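PDB 2FFG: ykuJ from Bacillus subtilis, which is of unknown function and belongs to the DUF1797 family, with a small alpha+beta fold. Local coordinates for residues 3-7 against 74-79. Residue numbers count along the deposited sequence, not the author numbering.
Sequences QLMGI and IFELLQ
In an alpha+beta fold with a four-stranded antiparallel meander between its N- and C-terminal helices in sequence, this contact pairs the two helices. The first turn of helix 3-21 meets the end of helix 67-79, the short axes 10.5 Å apart at closest approach and 128° between their N-to-C directions. Both segments are regular helix, with Ile-7 N to Gln-3 O at 3.1 Å and Gln-79 N to Phe-75 O at 2.8 Å. The CA atoms of Leu-4 and Phe-75 come nearest, 6.4 Å apart. Phe-75, chi1 t, lays its ring between the helices; the extended Gln-3 (chi1 and chi2 t) lies along its CE1 side. Deeper down, Ile-7 fits between Ile-74 and Leu-78, one helical turn apart, 4.4 Å from its CG2 to Ile-74 CB and 4.1 Å from its CD1 to Leu-78 CD1; Ile-7 and Ile-74 also touch Phe-29 of strand 25-31, closing the helix pair onto the sheet. Leu-4 starts sideways, but its tip turns in beside the base of the ring, CD1 packing 3.5 Å from Phe-75 CB.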
loop_
_atom_site.group_PDB
_atom_site.type_symbol
_atom_site.label_atom_id
_atom_site.label_comp_id
_atom_site.label_asym_id
_atom_site.label_seq_id
_atom_site.Cartn_x
_atom_site.Cartn_y
_atom_site.Cartn_z
ATOM N N GLN A 3 -10.514 -9.115 7.468
ATOM C CA GLN A 3 -10.593 -8.102 6.432
ATOM C C GLN A 3 -10.662 -6.696 7.015
ATOM O O GLN A 3 -9.985 -5.781 6.537
ATOM C CB GLN A 3 -11.810 -8.363 5.545
ATOM C CG GLN A 3 -11.829 -7.524 4.274
ATOM C CD GLN A 3 -12.894 -7.968 3.297
ATOM O OE1 GLN A 3 -13.009 -7.428 2.197
ATOM N NE2 GLN A 3 -13.682 -8.961 3.695
ATOM N N LEU A 4 -11.472 -6.530 8.055
ATOM C CA LEU A 4 -11.629 -5.231 8.699
ATOM C C LEU A 4 -10.280 -4.727 9.241
ATOM O O LEU A 4 -9.909 -3.573 9.024
ATOM C CB LEU A 4 -12.671 -5.343 9.814
ATOM C CG LEU A 4 -13.505 -4.125 10.228
ATOM C CD1 LEU A 4 -14.012 -3.349 9.005
ATOM C CD2 LEU A 4 -14.687 -4.615 11.069
HETATM N N MSE A 5 -9.554 -5.606 9.930
HETATM C CA MSE A 5 -8.238 -5.284 10.480
HETATM C C MSE A 5 -7.362 -4.730 9.351
HETATM O O MSE A 5 -6.737 -3.675 9.488
HETATM C CB MSE A 5 -7.597 -6.555 11.078
HETATM C CG MSE A 5 -6.137 -6.413 11.565
HETATM SE SE MSE A 5 -5.316 -8.063 12.326
HETATM C CE MSE A 5 -4.646 -8.873 10.684
ATOM N N GLY A 6 -7.356 -5.442 8.227
ATOM C CA GLY A 6 -6.559 -5.045 7.082
ATOM C C GLY A 6 -6.902 -3.702 6.472
ATOM O O GLY A 6 -6.025 -3.037 5.923
ATOM N N ILE A 7 -8.168 -3.304 6.557
ATOM C CA ILE A 7 -8.611 -2.020 6.006
ATOM C C ILE A 7 -8.181 -0.856 6.895
ATOM O O ILE A 7 -7.833 0.220 6.415
ATOM C CB ILE A 7 -10.150 -1.957 5.892
ATOM C CG1 ILE A 7 -10.647 -2.991 4.883
ATOM C CG2 ILE A 7 -10.591 -0.533 5.533
ATOM C CD1 ILE A 7 -10.108 -2.939 3.456
ATOM N N ILE A 74 -16.327 1.155 4.185
ATOM C CA ILE A 74 -15.594 0.477 3.127
ATOM C C ILE A 74 -15.869 -1.021 3.194
ATOM O O ILE A 74 -16.160 -1.659 2.182
ATOM C CB ILE A 74 -14.083 0.713 3.230
ATOM C CG1 ILE A 74 -13.770 2.199 3.036
ATOM C CG2 ILE A 74 -13.364 -0.085 2.148
ATOM C CD1 ILE A 74 -14.844 3.268 3.303
ATOM N N PHE A 75 -15.786 -1.573 4.397
ATOM C CA PHE A 75 -16.025 -2.994 4.610
ATOM C C PHE A 75 -17.390 -3.428 4.069
ATOM O O PHE A 75 -17.485 -4.332 3.239
ATOM C CB PHE A 75 -15.934 -3.320 6.104
ATOM C CG PHE A 75 -16.223 -4.759 6.430
ATOM C CD1 PHE A 75 -15.241 -5.736 6.269
ATOM C CD2 PHE A 75 -17.490 -5.147 6.853
ATOM C CE1 PHE A 75 -15.518 -7.084 6.524
ATOM C CE2 PHE A 75 -17.779 -6.491 7.110
ATOM C CZ PHE A 75 -16.785 -7.460 6.943
ATOM N N GLU A 76 -18.447 -2.771 4.535
ATOM C CA GLU A 76 -19.788 -3.124 4.094
ATOM C C GLU A 76 -19.935 -2.984 2.579
ATOM O O GLU A 76 -20.656 -3.741 1.932
ATOM C CB GLU A 76 -20.820 -2.261 4.832
ATOM C CG GLU A 76 -20.720 -2.383 6.353
ATOM C CD GLU A 76 -21.883 -1.736 7.098
ATOM O OE1 GLU A 76 -22.474 -0.770 6.576
ATOM O OE2 GLU A 76 -22.204 -2.178 8.223
ATOM N N LEU A 77 -19.229 -2.015 2.025
ATOM C CA LEU A 77 -19.267 -1.751 0.595
ATOM C C LEU A 77 -18.597 -2.894 -0.172
ATOM O O LEU A 77 -19.070 -3.325 -1.223
ATOM C CB LEU A 77 -18.550 -0.431 0.328
ATOM C CG LEU A 77 -19.091 0.569 -0.681
ATOM C CD1 LEU A 77 -20.615 0.736 -0.544
ATOM C CD2 LEU A 77 -18.364 1.887 -0.434
ATOM N N LEU A 78 -17.492 -3.388 0.366
ATOM C CA LEU A 78 -16.779 -4.482 -0.270
ATOM C C LEU A 78 -17.530 -5.783 -0.050
ATOM O O LEU A 78 -17.415 -6.703 -0.850
ATOM C CB LEU A 78 -15.372 -4.603 0.307
ATOM C CG LEU A 78 -14.471 -3.384 0.098
ATOM C CD1 LEU A 78 -13.208 -3.548 0.901
ATOM C CD2 LEU A 78 -14.151 -3.218 -1.372
ATOM N N GLN A 79 -18.299 -5.859 1.037
ATOM C CA GLN A 79 -19.047 -7.072 1.340
ATOM C C GLN A 79 -20.124 -7.289 0.311
ATOM O O GLN A 79 -20.328 -8.416 -0.142
ATOM C CB GLN A 79 -19.682 -7.017 2.733
ATOM C CG GLN A 79 -18.687 -6.988 3.866
ATOM C CD GLN A 79 -17.632 -8.068 3.748
ATOM O OE1 GLN A 79 -17.933 -9.260 3.832
ATOM N NE2 GLN A 79 -16.381 -7.654 3.551
#